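Long-range contacts in conserved domain protein (Streptococcus pneumoniae, PDB 4IAJ), which is of unknown function but belongs to the DUF4649 family of conserved domain proteins: residues 6-11 and 20-25; 44-49 and 56-61. All coordinates share one frame; numbering follows the deposited sequence.

Interaction 1: residues 6-11 and 20-25; sequences MIEITY and TVTFES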
loop_
_atom_site.group_PDB
_atom_site.type_symbol
_atom_site.label_atom_id
_atom_site.label_comp_id
_atom_site.label_asym_id
_atom_site.label_seq_id
_atom_site.Cartn_x
_atom_site.Cartn_y
_atom_site.Cartn_z
HETATM N N MSE B 6 -19.372 -23.573 2.671
HETATM C CA MSE B 6 -19.979 -22.820 3.757
HETATM C C MSE B 6 -20.094 -21.329 3.458
HETATM O O MSE B 6 -21.069 -20.715 3.878
HETATM C CB MSE B 6 -19.183 -23.005 5.042
HETATM C CG MSE B 6 -20.154 -23.232 6.189
HETATM SE SE MSE B 6 -19.042 -23.422 7.775
HETATM C CE MSE B 6 -18.696 -25.345 7.526
ATOM N N ILE B 7 -19.121 -20.751 2.746
ATOM C CA ILE B 7 -19.150 -19.325 2.385
ATOM C C ILE B 7 -18.958 -19.104 0.877
ATOM O O ILE B 7 -18.026 -19.630 0.280
ATOM C CB ILE B 7 -18.112 -18.507 3.172
ATOM C CG1 ILE B 7 -18.394 -18.634 4.663
ATOM C CG2 ILE B 7 -18.168 -17.038 2.774
ATOM C CD1 ILE B 7 -17.464 -17.840 5.546
ATOM N N GLU B 8 -19.883 -18.353 0.278
ATOM C CA GLU B 8 -19.778 -17.891 -1.094
ATOM C C GLU B 8 -20.024 -16.400 -1.088
ATOM O O GLU B 8 -20.942 -15.928 -0.432
ATOM C CB GLU B 8 -20.784 -18.584 -1.999
ATOM C CG GLU B 8 -20.556 -20.085 -2.084
ATOM C CD GLU B 8 -21.119 -20.727 -3.351
ATOM O OE1 GLU B 8 -21.631 -20.000 -4.239
ATOM O OE2 GLU B 8 -21.033 -21.974 -3.456
ATOM N N ILE B 9 -19.173 -15.656 -1.779
ATOM C CA ILE B 9 -19.286 -14.207 -1.808
ATOM C C ILE B 9 -19.246 -13.736 -3.256
ATOM O O ILE B 9 -18.338 -14.091 -3.999
ATOM C CB ILE B 9 -18.151 -13.517 -1.043
ATOM C CG1 ILE B 9 -18.056 -14.027 0.405
ATOM C CG2 ILE B 9 -18.348 -12.012 -1.064
ATOM C CD1 ILE B 9 -16.774 -13.605 1.108
ATOM N N THR B 10 -20.232 -12.940 -3.659
ATOM C CA THR B 10 -20.225 -12.380 -4.996
ATOM C C THR B 10 -20.140 -10.863 -4.862
ATOM O O THR B 10 -20.847 -10.256 -4.071
ATOM C CB THR B 10 -21.450 -12.801 -5.814
ATOM O OG1 THR B 10 -21.446 -14.223 -6.010
ATOM C CG2 THR B 10 -21.422 -12.144 -7.168
ATOM N N TYR B 11 -19.228 -10.267 -5.610
ATOM C CA TYR B 11 -19.013 -8.828 -5.548
ATOM C C TYR B 11 -18.828 -8.286 -6.947
ATOM O O TYR B 11 -18.667 -9.049 -7.908
ATOM C CB TYR B 11 -17.827 -8.498 -4.643
ATOM C CG TYR B 11 -16.538 -9.119 -5.064
ATOM C CD1 TYR B 11 -15.754 -8.547 -6.052
ATOM C CD2 TYR B 11 -16.100 -10.280 -4.470
ATOM C CE1 TYR B 11 -14.555 -9.136 -6.441
ATOM C CE2 TYR B 11 -14.916 -10.865 -4.841
ATOM C CZ TYR B 11 -14.153 -10.307 -5.828
ATOM O OH TYR B 11 -12.983 -10.933 -6.169
ATOM N N THR B 20 -17.178 -14.219 -8.138
ATOM C CA THR B 20 -17.596 -15.060 -7.025
ATOM C C THR B 20 -16.378 -15.792 -6.459
ATOM O O THR B 20 -15.613 -16.372 -7.214
ATOM C CB THR B 20 -18.681 -16.059 -7.457
ATOM O OG1 THR B 20 -19.829 -15.334 -7.917
ATOM C CG2 THR B 20 -19.102 -16.946 -6.292
ATOM N N VAL B 21 -16.200 -15.717 -5.141
ATOM C CA VAL B 21 -15.190 -16.515 -4.438
ATOM C C VAL B 21 -15.905 -17.392 -3.430
ATOM O O VAL B 21 -16.967 -17.025 -2.941
ATOM C CB VAL B 21 -14.103 -15.671 -3.742
ATOM C CG1 VAL B 21 -13.262 -14.954 -4.785
ATOM C CG2 VAL B 21 -14.690 -14.661 -2.760
ATOM N N THR B 22 -15.322 -18.555 -3.144
ATOM C CA THR B 22 -15.923 -19.514 -2.234
ATOM C C THR B 22 -14.901 -19.990 -1.208
ATOM O O THR B 22 -13.691 -20.023 -1.474
ATOM C CB THR B 22 -16.491 -20.751 -2.974
ATOM O OG1 THR B 22 -15.430 -21.483 -3.589
ATOM C CG2 THR B 22 -17.474 -20.345 -4.050
ATOM N N PHE B 23 -15.403 -20.355 -0.035
ATOM C CA PHE B 23 -14.580 -20.921 1.009
ATOM C C PHE B 23 -15.274 -22.174 1.488
ATOM O O PHE B 23 -16.479 -22.161 1.752
ATOM C CB PHE B 23 -14.329 -19.882 2.117
ATOM C CG PHE B 23 -13.668 -18.628 1.603
ATOM C CD1 PHE B 23 -12.285 -18.539 1.515
ATOM C CD2 PHE B 23 -14.436 -17.565 1.142
ATOM C CE1 PHE B 23 -11.687 -17.404 1.016
ATOM C CE2 PHE B 23 -13.839 -16.424 0.632
ATOM C CZ PHE B 23 -12.469 -16.338 0.573
ATOM N N GLU B 24 -14.520 -23.273 1.522
ATOM C CA GLU B 24 -15.066 -24.568 1.896
ATOM C C GLU B 24 -15.467 -24.544 3.361
ATOM O O GLU B 24 -16.525 -25.047 3.724
ATOM C CB GLU B 24 -14.073 -25.700 1.628
ATOM C CG GLU B 24 -14.681 -27.096 1.817
ATOM C CD GLU B 24 -13.761 -28.229 1.366
ATOM O OE1 GLU B 24 -12.856 -27.992 0.529
ATOM O OE2 GLU B 24 -13.958 -29.368 1.838
ATOM N N SER B 25 -14.638 -23.921 4.193
ATOM C CA SER B 25 -14.956 -23.741 5.603
ATOM C C SER B 25 -14.810 -22.287 6.056
ATOM O O SER B 25 -14.193 -21.447 5.383
ATOM C CB SER B 25 -14.056 -24.646 6.460
ATOM O OG SER B 25 -12.725 -24.159 6.488
#
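Ile-9 and Val-21 form a hydrogen-bonded antiparallel pair near the middle of the β-hairpin of strands 7-12 and 18-23: Ile-9 N donates to Val-21 O at 2.8 Å, and Val-21 N returns the bond to Ile-9 O. Followed outward, the Ile-9 side chain first meets Val-21, its CB lying 4.0 Å from CG2. Its CG1 stands anti to the carbonyl carbon (chi1 -55°), and the chain then runs on extended (chi2 167°) to CD1, which ends 4.1 Å from CE2 of Phe-23. Ile-7 CG2 reaches the neighbouring ring atom CD2, so the two isoleucines meet adjacent atoms of the phenyl ring, both coming in obliquely. The face bearing Glu-8 and Thr-10 is more polar. There Thr-10 OG1 and Thr-20 OG1 share a hydrogen bond of 2.7 Å, while Thr-22 CG2 packs at 3.7 Å against CG of Glu-8, the two side chains pointing the same way. Met-6, a selenomethionine, and Ile-7 both face Phe-23 in a classic β-bulge. Helix 26-35, N-capped by Ser-25, packs on the Ile-7, Ile-9 and Phe-23 face through Phe-29, and strand 46-51 flanks strand 7-12 along its other edge.

Interaction 2: residues 44-49 and 56-61; sequences YPVQKL and LDYHGT. With EDO (1,2-ethanediol), chain P.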
loop_
_atom_site.group_PDB
_atom_site.type_symbol
_atom_site.label_atom_id
_atom_site.label_comp_id
_atom_site.label_asym_id
_atom_site.label_seq_id
_atom_site.Cartn_x
_atom_site.Cartn_y
_atom_site.Cartn_z
ATOM N N TYR B 44 -14.855 -3.473 -2.634
ATOM C CA TYR B 44 -15.875 -3.718 -3.626
ATOM C C TYR B 44 -17.182 -4.015 -2.913
ATOM O O TYR B 44 -17.187 -4.704 -1.891
ATOM C CB TYR B 44 -15.487 -4.871 -4.524
ATOM C CG TYR B 44 -14.427 -4.596 -5.581
ATOM C CD1 TYR B 44 -14.318 -3.363 -6.218
ATOM C CD2 TYR B 44 -13.609 -5.621 -6.020
ATOM C CE1 TYR B 44 -13.379 -3.151 -7.215
ATOM C CE2 TYR B 44 -12.680 -5.425 -7.030
ATOM C CZ TYR B 44 -12.574 -4.197 -7.628
ATOM O OH TYR B 44 -11.698 -4.004 -8.658
ATOM N N PRO B 45 -18.301 -3.503 -3.460
ATOM C CA PRO B 45 -19.601 -3.836 -2.873
ATOM C C PRO B 45 -19.971 -5.302 -3.059
ATOM O O PRO B 45 -19.706 -5.898 -4.116
ATOM C CB PRO B 45 -20.578 -2.944 -3.650
ATOM C CG PRO B 45 -19.906 -2.720 -4.973
ATOM C CD PRO B 45 -18.436 -2.699 -4.691
ATOM N N VAL B 46 -20.600 -5.873 -2.034
ATOM C CA VAL B 46 -21.011 -7.276 -2.071
ATOM C C VAL B 46 -22.430 -7.381 -2.601
ATOM O O VAL B 46 -23.352 -6.751 -2.093
ATOM C CB VAL B 46 -20.874 -7.956 -0.700
ATOM C CG1 VAL B 46 -21.440 -9.369 -0.716
ATOM C CG2 VAL B 46 -19.405 -7.992 -0.281
ATOM N N GLN B 47 -22.580 -8.172 -3.649
ATOM C CA GLN B 47 -23.867 -8.398 -4.254
ATOM C C GLN B 47 -24.588 -9.544 -3.577
ATOM O O GLN B 47 -25.801 -9.489 -3.432
ATOM C CB GLN B 47 -23.690 -8.698 -5.731
ATOM C CG GLN B 47 -24.950 -8.465 -6.534
ATOM C CD GLN B 47 -24.979 -9.319 -7.770
ATOM O OE1 GLN B 47 -24.867 -10.549 -7.689
ATOM N NE2 GLN B 47 -25.109 -8.681 -8.930
ATOM N N LYS B 48 -23.852 -10.587 -3.173
ATOM C CA LYS B 48 -24.443 -11.741 -2.478
ATOM C C LYS B 48 -23.468 -12.363 -1.470
ATOM O O LYS B 48 -22.331 -12.632 -1.814
ATOM C CB LYS B 48 -24.859 -12.800 -3.492
ATOM C CG LYS B 48 -25.459 -14.058 -2.895
ATOM C CD LYS B 48 -26.001 -14.987 -3.979
ATOM C CE LYS B 48 -24.899 -15.849 -4.574
ATOM N NZ LYS B 48 -25.403 -16.736 -5.656
ATOM N N LEU B 49 -23.925 -12.576 -0.237
ATOM C CA LEU B 49 -23.153 -13.277 0.789
ATOM C C LEU B 49 -23.968 -14.468 1.260
ATOM O O LEU B 49 -25.037 -14.294 1.826
ATOM C CB LEU B 49 -22.834 -12.358 1.958
ATOM C CG LEU B 49 -22.297 -12.997 3.237
ATOM C CD1 LEU B 49 -20.934 -13.648 3.000
ATOM C CD2 LEU B 49 -22.195 -11.959 4.336
ATOM N N LEU B 56 -27.380 -14.232 3.356
ATOM C CA LEU B 56 -27.496 -13.283 4.454
ATOM C C LEU B 56 -27.783 -11.938 3.821
ATOM O O LEU B 56 -27.288 -11.631 2.737
ATOM C CB LEU B 56 -26.234 -13.249 5.314
ATOM C CG LEU B 56 -25.744 -14.600 5.841
ATOM C CD1 LEU B 56 -24.394 -14.434 6.529
ATOM C CD2 LEU B 56 -26.769 -15.211 6.781
ATOM N N ASP B 57 -28.596 -11.143 4.490
ATOM C CA ASP B 57 -29.015 -9.868 3.962
ATOM C C ASP B 57 -27.947 -8.830 4.311
ATOM O O ASP B 57 -28.123 -8.009 5.201
ATOM C CB ASP B 57 -30.405 -9.504 4.520
ATOM C CG ASP B 57 -31.000 -8.267 3.857
ATOM O OD1 ASP B 57 -30.687 -8.021 2.675
ATOM O OD2 ASP B 57 -31.758 -7.527 4.526
ATOM N N TYR B 58 -26.836 -8.869 3.572
ATOM C CA TYR B 58 -25.648 -8.061 3.886
ATOM C C TYR B 58 -25.494 -6.887 2.927
ATOM O O TYR B 58 -25.652 -7.018 1.716
ATOM C CB TYR B 58 -24.386 -8.938 3.881
ATOM C CG TYR B 58 -23.105 -8.166 4.057
ATOM C CD1 TYR B 58 -22.693 -7.753 5.304
ATOM C CD2 TYR B 58 -22.300 -7.860 2.971
ATOM C CE1 TYR B 58 -21.523 -7.032 5.468
ATOM C CE2 TYR B 58 -21.127 -7.148 3.126
ATOM C CZ TYR B 58 -20.739 -6.741 4.374
ATOM O OH TYR B 58 -19.573 -6.040 4.531
ATOM N N HIS B 59 -25.200 -5.729 3.488
ATOM C CA HIS B 59 -25.025 -4.529 2.709
ATOM C C HIS B 59 -23.710 -3.926 3.178
ATOM O O HIS B 59 -23.583 -3.456 4.320
ATOM C CB HIS B 59 -26.196 -3.565 2.914
ATOM C CG HIS B 59 -27.537 -4.239 2.923
ATOM N ND1 HIS B 59 -28.158 -4.680 1.775
ATOM C CD2 HIS B 59 -28.360 -4.568 3.945
ATOM C CE1 HIS B 59 -29.312 -5.243 2.086
ATOM N NE2 HIS B 59 -29.461 -5.183 3.397
ATOM N N GLY B 60 -22.713 -3.972 2.310
ATOM C CA GLY B 60 -21.416 -3.459 2.665
ATOM C C GLY B 60 -20.374 -3.964 1.702
ATOM O O GLY B 60 -20.703 -4.594 0.675
ATOM N N THR B 61 -19.127 -3.645 2.036
ATOM C CA THR B 61 -17.972 -4.000 1.236
ATOM C C THR B 61 -17.498 -5.391 1.578
ATOM O O THR B 61 -17.836 -5.949 2.636
ATOM C CB THR B 61 -16.782 -3.060 1.495
ATOM O OG1 THR B 61 -16.447 -3.104 2.887
ATOM C CG2 THR B 61 -17.110 -1.644 1.114
HETATM C C1 EDO P . -12.770 -1.544 3.003
HETATM O O1 EDO P . -13.997 -2.051 3.544
HETATM C C2 EDO P . -11.532 -2.083 3.721
HETATM O O2 EDO P . -11.814 -3.202 4.577
HETATM O O HOH W 1 -23.562 -4.473 -0.338
HETATM O O HOH W 2 -26.388 -11.542 0.284
#
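Leu-49, Val-46 and Tyr-58 carry the contact between residues 44-49, which enter and begin strand 46-51 of the four-stranded antiparallel sheet, and residues 56-61, where the chain leaves the edge strand 54-56 for helix 65-71. At the hairpin end Leu-56 N donates to Leu-49 O at 2.8 Å. Leu-49 has its CG anti to the backbone N (chi1 167°), and its CD2 branch touches both partners: CD1 of Leu-56 at 4.0 Å and CB of Tyr-58 at 3.8 Å. Tyr-68 and Leu-69 of helix 65-71 pack on these side chains, Tyr-68 meeting the Tyr-58 ring edge-to-face.

Beyond Leu-56 the two chains separate, and a water accepts from Leu-49 N and donates to Leu-56 O. A second water links them farther on, donating to Val-46 O and accepting from Gly-60 N. Direct backbone pairing resumes there with Val-46 N to Gly-60 O, 3.0 Å and nearly straight.

Val-46 comes to the edge of the Tyr-58 ring, near its plane, the two side chains crossing at about a right angle; CG2 lies 3.9 Å from CE2. Val-46 CG2 also packs 3.7 Å from Thr-61 C. Gly-60 adopts phi/psi of 164°/-174°, a backbone shape open in practice to glycine, since a β-carbon would collide with the carbonyl oxygen of His-59 and with the Tyr-58 hydroxyl. Thr-61 OG1 is hydrogen-bonded to Asp-64 N and to O1 of an ethanediol probably left by crystallisation. Nearby, His-59 O accepts a hydrogen bond from Arg-19 of a second subunit. The phenol itself is tied back into its own segment: Tyr-58 OH donates to Thr-61 O at 2.6 Å, in the carbonyl plane.

Overall arrangement
Interactions 1 and 2 lie on neighbouring strands of one sheet, their centres about 12 Å apart, and meet where Thr-10 O and N probably bond with Gln-47 N and Lys-48 O. Interaction 1 is a continuous hairpin ladder including an outer strand, with one apolar face under helix 26-35 and a partly exposed, more polar one. The contact of 44-49 with 56-61 buries less area between its segments, but a larger share of its touching residues is buried, and waters replace part of the direct backbone pairing. Ile-9 touches Val-46 and Leu-49, joining the apolar sides of both contacts. Two other subunits reach interaction 2, whereas no other chain of the assembly touches interaction 1.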